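Local structure of structure-specific endonuclease subunit SLX1 (Candida glabrata, 4XLG) at residues I7-I19 with Y26-H40. The protein probably acts as the catalytic subunit of the SLX1-SLX4 structure-specific endonuclease, nicking branched DNA close to junctions during repair and recombination. The protein carries 1 engineered substitution. Sequence-based numbering, arbitrary orientation.
Sequences IPDFYGCYLLQSI and YIGSTPNPVRRLRQH
Tyr14 OH is gripped by two side chains of helix 33-41. It is hydrogen-bonded to His40 NE2 at 2.6 Å. Arg36 NH2 donates to the same Tyr14 OH at 2.9 Å, with the oxygen in the guanidinium plane. This is the hairpin and first helix of the GIY-YIG domain: antiparallel strands 12-18 and 25-30 form the hairpin, and the helix follows the second strand. The signature triplets Gly12-Cys13-Tyr14 and Tyr26-Ile27-Gly28 lie on adjacent strands and meet where Tyr14 pairs with Gly28. Six backbone hydrogen bonds join Gly12 with Thr30, Tyr14 with Gly28 and Leu16 with Tyr26.

With chi1 at 54°, Tyr14 CG lies on the side of both backbone N and C, and the ring extends across Gly28. Gly28 CA is 3.9 Å from the centroid of the Tyr14 ring, a CH-pi contact over the face. Arg36 NH2 also donates to Ser29 O, from above the carbonyl plane. Arg36 is folded at chi2 (58°) and chi3 (61°), which brings NH2 near both oxygens. Leu16 CD1 packs over a face of the His40 imidazole. Where strand 25-30 ends, Pro31 N lies over the centre of the Tyr11 ring. Ser29 OG bonds to Gln79 of helix 72-84. A water 2.6 Å from Tyr11 OH also donates to Ser29 OG at 2.9 Å.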
ATOM      1  N   ILE B   7      -0.648  -1.168 -10.023  1.00 25.82           N
ATOM      2  CA  ILE B   7      -0.958  -0.973  -8.619  1.00 21.23           C
ATOM      3  C   ILE B   7      -2.487  -0.737  -8.515  1.00 21.69           C
ATOM      4  O   ILE B   7      -3.042  -0.043  -9.350  1.00 23.83           O
ATOM      5  CB  ILE B   7      -0.205   0.228  -8.067  1.00 23.49           C
ATOM      6  CG1 ILE B   7       1.325  -0.125  -8.079  1.00 40.99           C
ATOM      7  CG2 ILE B   7      -0.712   0.622  -6.661  1.00 22.51           C
ATOM      8  CD1 ILE B   7       2.146   0.793  -7.215  1.00 39.70           C
ATOM      9  N   PRO B   8      -3.164  -1.399  -7.571  1.00 24.54           N
ATOM     10  CA  PRO B   8      -4.637  -1.245  -7.479  1.00 24.16           C
ATOM     11  C   PRO B   8      -5.057   0.179  -7.299  1.00 25.44           C
ATOM     12  O   PRO B   8      -4.386   0.967  -6.600  1.00 24.46           O
ATOM     13  CB  PRO B   8      -5.031  -2.020  -6.187  1.00 21.17           C
ATOM     14  CG  PRO B   8      -3.905  -3.092  -6.092  1.00 24.55           C
ATOM     15  CD  PRO B   8      -2.621  -2.354  -6.583  1.00 24.46           C
ATOM     16  N   ASP B   9      -6.175   0.523  -7.942  1.00 23.06           N
ATOM     17  CA  ASP B   9      -6.793   1.815  -7.668  1.00 21.74           C
ATOM     18  C   ASP B   9      -7.104   1.955  -6.191  1.00 22.15           C
ATOM     19  O   ASP B   9      -6.962   3.023  -5.627  1.00 23.48           O
ATOM     20  CB  ASP B   9      -8.102   1.974  -8.500  1.00 23.02           C
ATOM     21  CG  ASP B   9      -7.834   1.860  -9.998  1.00 23.71           C
ATOM     22  OD1 ASP B   9      -6.694   2.168 -10.474  1.00 24.79           O
ATOM     23  OD2 ASP B   9      -8.723   1.411 -10.723  1.00 25.11           O
ATOM     24  N   PHE B  10      -7.630   0.890  -5.603  1.00 21.33           N
ATOM     25  CA  PHE B  10      -7.885   0.848  -4.177  1.00 20.68           C
ATOM     26  C   PHE B  10      -7.722  -0.562  -3.681  1.00 21.10           C
ATOM     27  O   PHE B  10      -8.269  -1.488  -4.271  1.00 21.59           O
ATOM     28  CB  PHE B  10      -9.334   1.337  -3.862  1.00 21.25           C
ATOM     29  CG  PHE B  10      -9.594   1.466  -2.353  1.00 20.59           C
ATOM     30  CD1 PHE B  10      -9.979   0.366  -1.575  1.00 22.86           C
ATOM     31  CD2 PHE B  10      -9.356   2.681  -1.747  1.00 21.75           C
ATOM     32  CE1 PHE B  10     -10.154   0.494  -0.141  1.00 22.53           C
ATOM     33  CE2 PHE B  10      -9.562   2.853  -0.322  1.00 22.65           C
ATOM     34  CZ  PHE B  10      -9.959   1.755   0.462  1.00 22.88           C
ATOM     35  N   TYR B  11      -6.962  -0.760  -2.601  1.00 19.86           N
ATOM     36  CA  TYR B  11      -6.970  -2.096  -2.003  1.00 19.98           C
ATOM     37  C   TYR B  11      -6.718  -1.812  -0.528  1.00 22.47           C
ATOM     38  O   TYR B  11      -5.721  -1.141  -0.185  1.00 20.87           O
ATOM     39  CB  TYR B  11      -5.877  -3.036  -2.615  1.00 19.71           C
ATOM     40  CG  TYR B  11      -6.401  -4.466  -2.721  1.00 20.10           C
ATOM     41  CD1 TYR B  11      -6.615  -5.253  -1.529  1.00 23.74           C
ATOM     42  CD2 TYR B  11      -6.777  -4.989  -3.941  1.00 22.71           C
ATOM     43  CE1 TYR B  11      -7.168  -6.555  -1.634  1.00 20.19           C
ATOM     44  CE2 TYR B  11      -7.302  -6.269  -4.052  1.00 23.61           C
ATOM     45  CZ  TYR B  11      -7.510  -7.017  -2.885  1.00 22.13           C
ATOM     46  OH  TYR B  11      -8.049  -8.279  -3.033  1.00 26.74           O
ATOM     47  N   GLY B  12      -7.589  -2.319   0.346  1.00 20.20           N
ATOM     48  CA  GLY B  12      -7.457  -1.921   1.737  1.00 18.94           C
ATOM     49  C   GLY B  12      -7.673  -3.129   2.639  1.00 22.02           C
ATOM     50  O   GLY B  12      -8.357  -4.092   2.278  1.00 24.34           O
ATOM     51  N   CYS B  13      -7.055  -3.054   3.813  1.00 19.72           N
ATOM     52  CA  CYS B  13      -7.267  -4.034   4.892  0.74 21.12           C
ATOM     53  C   CYS B  13      -8.095  -3.352   5.970  1.00 20.60           C
ATOM     54  O   CYS B  13      -7.650  -2.358   6.532  1.00 22.09           O
ATOM     55  CB  CYS B  13      -5.954  -4.477   5.538  0.74 22.82           C
ATOM     56  SG  CYS B  13      -4.918  -5.519   4.524  0.74 23.07           S
ATOM     57  N   TYR B  14      -9.258  -3.923   6.278  1.00 20.51           N
ATOM     58  CA  TYR B  14     -10.241  -3.261   7.140  1.00 19.60           C
ATOM     59  C   TYR B  14     -10.432  -3.990   8.432  1.00 18.74           C
ATOM     60  O   TYR B  14     -10.212  -5.203   8.555  1.00 20.40           O
ATOM     61  CB  TYR B  14     -11.612  -3.123   6.433  1.00 18.53           C
ATOM     62  CG  TYR B  14     -12.170  -4.474   5.903  1.00 20.55           C
ATOM     63  CD1 TYR B  14     -12.968  -5.304   6.716  1.00 19.68           C
ATOM     64  CD2 TYR B  14     -11.857  -4.916   4.580  1.00 17.45           C
ATOM     65  CE1 TYR B  14     -13.472  -6.518   6.234  1.00 19.78           C
ATOM     66  CE2 TYR B  14     -12.389  -6.121   4.069  1.00 20.09           C
ATOM     67  CZ  TYR B  14     -13.199  -6.914   4.946  1.00 17.82           C
ATOM     68  OH  TYR B  14     -13.678  -8.093   4.478  1.00 20.85           O
ATOM     69  N   LEU B  15     -10.845  -3.193   9.429  1.00 18.68           N
ATOM     70  CA  LEU B  15     -11.236  -3.754  10.730  1.00 20.42           C
ATOM     71  C   LEU B  15     -12.727  -3.461  10.957  1.00 20.00           C
ATOM     72  O   LEU B  15     -13.155  -2.294  10.843  1.00 19.36           O
ATOM     73  CB  LEU B  15     -10.393  -3.111  11.844  1.00 20.56           C
ATOM     74  CG  LEU B  15     -10.798  -3.500  13.283  1.00 22.31           C
ATOM     75  CD1 LEU B  15     -10.584  -5.016  13.532  1.00 24.54           C
ATOM     76  CD2 LEU B  15     -10.030  -2.623  14.310  1.00 21.98           C
ATOM     77  N   LEU B  16     -13.495  -4.517  11.215  1.00 20.32           N
ATOM     78  CA  LEU B  16     -14.928  -4.373  11.528  1.00 20.74           C
ATOM     79  C   LEU B  16     -15.086  -4.591  13.014  1.00 19.35           C
ATOM     80  O   LEU B  16     -14.375  -5.385  13.603  1.00 20.79           O
ATOM     81  CB  LEU B  16     -15.794  -5.421  10.810  1.00 18.60           C
ATOM     82  CG  LEU B  16     -15.590  -5.576   9.296  1.00 17.57           C
ATOM     83  CD1 LEU B  16     -16.620  -6.700   8.806  1.00 21.64           C
ATOM     84  CD2 LEU B  16     -15.801  -4.181   8.601  1.00 17.56           C
ATOM     85  N   GLN B  17     -16.039  -3.875  13.592  1.00 19.02           N
ATOM     86  CA  GLN B  17     -16.449  -4.103  14.962  1.00 18.37           C
ATOM     87  C   GLN B  17     -17.956  -4.263  14.951  1.00 19.11           C
ATOM     88  O   GLN B  17     -18.656  -3.402  14.452  1.00 20.13           O
ATOM     89  CB  GLN B  17     -16.042  -2.915  15.834  1.00 18.77           C
ATOM     90  CG  GLN B  17     -16.455  -3.133  17.352  1.00 20.40           C
ATOM     91  CD  GLN B  17     -16.007  -1.952  18.237  1.00 24.48           C
ATOM     92  OE1 GLN B  17     -15.589  -0.894  17.734  1.00 24.92           O
ATOM     93  NE2 GLN B  17     -16.109  -2.137  19.533  1.00 25.00           N
ATOM     94  N   SER B  18     -18.460  -5.363  15.501  1.00 19.23           N
ATOM     95  CA  SER B  18     -19.921  -5.547  15.515  1.00 19.93           C
ATOM     96  C   SER B  18     -20.604  -4.388  16.253  1.00 22.15           C
ATOM     97  O   SER B  18     -20.153  -3.941  17.350  1.00 19.92           O
ATOM     98  CB  SER B  18     -20.260  -6.904  16.178  1.00 20.38           C
ATOM     99  OG  SER B  18     -21.681  -6.993  16.381  1.00 21.22           O
ATOM    100  N   ILE B  19     -21.714  -3.890  15.702  1.00 19.11           N
ATOM    101  CA  ILE B  19     -22.375  -2.785  16.422  1.00 19.49           C
ATOM    102  C   ILE B  19     -23.018  -3.238  17.718  1.00 21.45           C
ATOM    103  O   ILE B  19     -22.865  -2.596  18.757  1.00 21.01           O
ATOM    104  CB  ILE B  19     -23.403  -2.090  15.459  1.00 19.22           C
ATOM    105  CG1 ILE B  19     -22.563  -1.442  14.342  1.00 18.97           C
ATOM    106  CG2 ILE B  19     -24.262  -1.019  16.189  1.00 19.84           C
ATOM    107  CD1 ILE B  19     -23.448  -1.131  13.047  1.00 20.37           C
ATOM    108  N   TYR B  26     -13.556  -8.266  13.069  1.00 22.15           N
ATOM    109  CA  TYR B  26     -13.280  -9.042  11.877  1.00 25.87           C
ATOM    110  C   TYR B  26     -12.252  -8.287  11.095  1.00 21.59           C
ATOM    111  O   TYR B  26     -12.389  -7.072  10.942  1.00 22.91           O
ATOM    112  CB  TYR B  26     -14.552  -9.211  11.050  1.00 24.63           C
ATOM    113  CG  TYR B  26     -14.340 -10.143   9.869  1.00 28.07           C
ATOM    114  CD1 TYR B  26     -13.902  -9.645   8.653  1.00 25.12           C
ATOM    115  CD2 TYR B  26     -14.635 -11.484   9.961  1.00 40.75           C
ATOM    116  CE1 TYR B  26     -13.676 -10.493   7.558  1.00 27.55           C
ATOM    117  CE2 TYR B  26     -14.433 -12.341   8.868  1.00 42.42           C
ATOM    118  CZ  TYR B  26     -13.986 -11.813   7.672  1.00 37.43           C
ATOM    119  OH  TYR B  26     -13.789 -12.619   6.594  1.00 43.78           O
ATOM    120  N   ILE B  27     -11.268  -9.001  10.553  1.00 21.37           N
ATOM    121  CA  ILE B  27     -10.296  -8.311   9.684  1.00 20.07           C
ATOM    122  C   ILE B  27     -10.310  -8.918   8.286  1.00 18.67           C
ATOM    123  O   ILE B  27     -10.277 -10.173   8.159  1.00 21.61           O
ATOM    124  CB  ILE B  27      -8.862  -8.462  10.280  1.00 23.05           C
ATOM    125  CG1 ILE B  27      -8.767  -7.614  11.561  1.00 24.10           C
ATOM    126  CG2 ILE B  27      -7.744  -7.990   9.243  1.00 25.15           C
ATOM    127  CD1 ILE B  27      -7.527  -8.051  12.436  1.00 28.50           C
ATOM    128  N   GLY B  28     -10.340  -8.088   7.230  1.00 19.04           N
ATOM    129  CA  GLY B  28     -10.233  -8.685   5.886  1.00 18.40           C
ATOM    130  C   GLY B  28      -9.583  -7.688   4.946  1.00 21.49           C
ATOM    131  O   GLY B  28      -9.080  -6.657   5.385  1.00 21.40           O
ATOM    132  N   SER B  29      -9.539  -8.012   3.649  1.00 21.10           N
ATOM    133  CA  SER B  29      -8.950  -7.078   2.694  1.00 20.51           C
ATOM    134  C   SER B  29      -9.821  -7.082   1.463  1.00 22.48           C
ATOM    135  O   SER B  29     -10.492  -8.087   1.168  1.00 21.39           O
ATOM    136  CB  SER B  29      -7.491  -7.467   2.326  1.00 23.71           C
ATOM    137  OG  SER B  29      -7.405  -8.782   1.795  1.00 30.06           O
ATOM    138  N   THR B  30      -9.816  -5.959   0.750  1.00 19.18           N
ATOM    139  CA  THR B  30     -10.742  -5.827  -0.390  1.00 18.14           C
ATOM    140  C   THR B  30     -10.344  -4.692  -1.344  1.00 19.92           C
ATOM    141  O   THR B  30      -9.841  -3.675  -0.897  1.00 20.63           O
ATOM    142  CB  THR B  30     -12.228  -5.528   0.115  1.00 20.11           C
ATOM    143  OG1 THR B  30     -13.126  -5.490  -1.006  1.00 24.02           O
ATOM    144  CG2 THR B  30     -12.311  -4.213   0.921  1.00 20.17           C
ATOM    145  N   PRO B  31     -10.718  -4.835  -2.609  1.00 20.92           N
ATOM    146  CA  PRO B  31     -10.582  -3.692  -3.539  1.00 20.07           C
ATOM    147  C   PRO B  31     -11.830  -2.778  -3.515  1.00 22.42           C
ATOM    148  O   PRO B  31     -11.807  -1.738  -4.179  1.00 20.83           O
ATOM    149  CB  PRO B  31     -10.452  -4.373  -4.925  1.00 21.58           C
ATOM    150  CG  PRO B  31     -11.335  -5.590  -4.792  1.00 23.87           C
ATOM    151  CD  PRO B  31     -11.064  -6.097  -3.313  1.00 19.64           C
ATOM    152  N   ASN B  32     -12.912  -3.180  -2.828  1.00 19.29           N
ATOM    153  CA  ASN B  32     -14.136  -2.392  -2.802  1.00 18.80           C
ATOM    154  C   ASN B  32     -14.778  -2.595  -1.425  1.00 18.51           C
ATOM    155  O   ASN B  32     -15.533  -3.542  -1.228  1.00 19.31           O
ATOM    156  CB  ASN B  32     -15.117  -2.799  -3.914  1.00 19.46           C
ATOM    157  CG  ASN B  32     -16.382  -1.951  -3.929  1.00 22.23           C
ATOM    158  OD1 ASN B  32     -16.742  -1.324  -2.926  1.00 18.95           O
ATOM    159  ND2 ASN B  32     -17.074  -1.957  -5.050  1.00 20.53           N
ATOM    160  N   PRO B  33     -14.499  -1.674  -0.526  1.00 19.51           N
ATOM    161  CA  PRO B  33     -14.966  -1.833   0.867  1.00 19.95           C
ATOM    162  C   PRO B  33     -16.469  -1.606   0.999  1.00 19.06           C
ATOM    163  O   PRO B  33     -17.051  -2.112   1.990  1.00 19.35           O
ATOM    164  CB  PRO B  33     -14.157  -0.764   1.643  1.00 19.58           C
ATOM    165  CG  PRO B  33     -13.943   0.367   0.577  1.00 20.96           C
ATOM    166  CD  PRO B  33     -13.696  -0.449  -0.728  1.00 20.30           C
ATOM    167  N   VAL B  34     -17.101  -0.870   0.065  1.00 17.34           N
ATOM    168  CA  VAL B  34     -18.535  -0.652   0.168  1.00 18.92           C
ATOM    169  C   VAL B  34     -19.285  -1.970  -0.130  1.00 18.91           C
ATOM    170  O   VAL B  34     -20.138  -2.435   0.655  1.00 20.15           O
ATOM    171  CB  VAL B  34     -19.019   0.473  -0.829  1.00 21.68           C
ATOM    172  CG1 VAL B  34     -20.542   0.626  -0.647  1.00 23.28           C
ATOM    173  CG2 VAL B  34     -18.241   1.797  -0.477  1.00 21.62           C
ATOM    174  N   ARG B  35     -18.930  -2.576  -1.291  1.00 18.87           N
ATOM    175  CA  ARG B  35     -19.528  -3.835  -1.681  1.00 19.99           C
ATOM    176  C   ARG B  35     -19.232  -4.917  -0.599  1.00 20.10           C
ATOM    177  O   ARG B  35     -20.120  -5.714  -0.205  1.00 20.30           O
ATOM    178  CB  ARG B  35     -18.949  -4.266  -3.024  1.00 18.63           C
ATOM    179  CG  ARG B  35     -19.572  -5.562  -3.529  1.00 25.56           C
ATOM    180  CD  ARG B  35     -19.133  -5.767  -5.006  1.00 35.01           C
ATOM    181  NE  ARG B  35     -19.915  -6.911  -5.447  1.00 48.33           N
ATOM    182  CZ  ARG B  35     -19.501  -8.159  -5.261  1.00 49.37           C
ATOM    183  NH1 ARG B  35     -20.267  -9.186  -5.637  1.00 50.77           N
ATOM    184  NH2 ARG B  35     -18.285  -8.355  -4.736  1.00 42.06           N
ATOM    185  N   ARG B  36     -17.997  -4.885  -0.113  1.00 20.53           N
ATOM    186  CA  ARG B  36     -17.592  -5.903   0.901  1.00 18.00           C
ATOM    187  C   ARG B  36     -18.391  -5.745   2.175  1.00 21.37           C
ATOM    188  O   ARG B  36     -18.848  -6.732   2.769  1.00 18.20           O
ATOM    189  CB  ARG B  36     -16.120  -5.784   1.217  1.00 18.11           C
ATOM    190  CG  ARG B  36     -15.618  -6.782   2.335  1.00 20.37           C
ATOM    191  CD  ARG B  36     -15.878  -8.245   1.957  1.00 21.39           C
ATOM    192  NE  ARG B  36     -15.162  -8.584   0.722  1.00 24.44           N
ATOM    193  CZ  ARG B  36     -13.854  -8.786   0.666  1.00 24.77           C
ATOM    194  NH1 ARG B  36     -13.291  -9.011  -0.528  1.00 29.53           N
ATOM    195  NH2 ARG B  36     -13.107  -8.844   1.771  1.00 27.35           N
ATOM    196  N   LEU B  37     -18.543  -4.506   2.640  1.00 19.38           N
ATOM    197  CA  LEU B  37     -19.339  -4.320   3.846  1.00 21.83           C
ATOM    198  C   LEU B  37     -20.797  -4.745   3.630  1.00 22.68           C
ATOM    199  O   LEU B  37     -21.395  -5.357   4.515  1.00 20.47           O
ATOM    200  CB  LEU B  37     -19.210  -2.844   4.301  1.00 20.00           C
ATOM    201  CG  LEU B  37     -19.856  -2.488   5.641  1.00 23.45           C
ATOM    202  CD1 LEU B  37     -19.315  -3.387   6.786  1.00 19.90           C
ATOM    203  CD2 LEU B  37     -19.505  -0.977   5.873  1.00 30.12           C
ATOM    204  N   ARG B  38     -21.394  -4.489   2.448  1.00 19.66           N
ATOM    205  CA  ARG B  38     -22.737  -5.046   2.206  1.00 20.19           C
ATOM    206  C   ARG B  38     -22.787  -6.569   2.276  1.00 20.73           C
ATOM    207  O   ARG B  38     -23.796  -7.125   2.717  1.00 22.92           O
ATOM    208  CB  ARG B  38     -23.336  -4.674   0.794  1.00 25.70           C
ATOM    209  CG  ARG B  38     -23.628  -3.216   0.551  1.00 35.63           C
ATOM    210  CD  ARG B  38     -24.599  -3.077  -0.721  1.00 31.42           C
ATOM    211  NE  ARG B  38     -24.009  -3.685  -1.925  1.00 39.91           N
ATOM    212  CZ  ARG B  38     -23.150  -3.021  -2.697  1.00 37.97           C
ATOM    213  NH1 ARG B  38     -22.834  -1.764  -2.376  1.00 33.71           N
ATOM    214  NH2 ARG B  38     -22.620  -3.592  -3.764  1.00 33.00           N
ATOM    215  N   GLN B  39     -21.750  -7.219   1.746  1.00 20.14           N
ATOM    216  CA  GLN B  39     -21.689  -8.706   1.771  1.00 20.09           C
ATOM    217  C   GLN B  39     -21.593  -9.183   3.236  1.00 20.73           C
ATOM    218  O   GLN B  39     -22.250 -10.148   3.634  1.00 23.41           O
ATOM    219  CB  GLN B  39     -20.500  -9.209   0.985  1.00 23.19           C
ATOM    220  CG  GLN B  39     -20.747  -9.080  -0.558  1.00 23.56           C
ATOM    221  CD  GLN B  39     -19.500  -9.491  -1.317  1.00 27.69           C
ATOM    222  OE1 GLN B  39     -18.419  -8.936  -1.104  1.00 25.69           O
ATOM    223  NE2 GLN B  39     -19.623 -10.531  -2.117  1.00 29.43           N
ATOM    224  N   HIS B  40     -20.776  -8.510   4.022  1.00 19.58           N
ATOM    225  CA  HIS B  40     -20.678  -8.917   5.450  1.00 23.91           C
ATOM    226  C   HIS B  40     -21.989  -8.688   6.197  1.00 23.41           C
ATOM    227  O   HIS B  40     -22.354  -9.463   7.121  1.00 22.77           O
ATOM    228  CB  HIS B  40     -19.546  -8.147   6.196  1.00 19.61           C
ATOM    229  CG  HIS B  40     -18.165  -8.617   5.854  1.00 20.52           C
ATOM    230  ND1 HIS B  40     -17.763  -9.932   6.009  1.00 23.06           N
ATOM    231  CD2 HIS B  40     -17.069  -7.935   5.457  1.00 21.25           C
ATOM    232  CE1 HIS B  40     -16.493 -10.042   5.668  1.00 27.86           C
ATOM    233  NE2 HIS B  40     -16.036  -8.838   5.374  1.00 22.76           N
TER
HETATM  234  O   HOH W   1      -8.271  -9.657  -0.784  1.00 31.55           O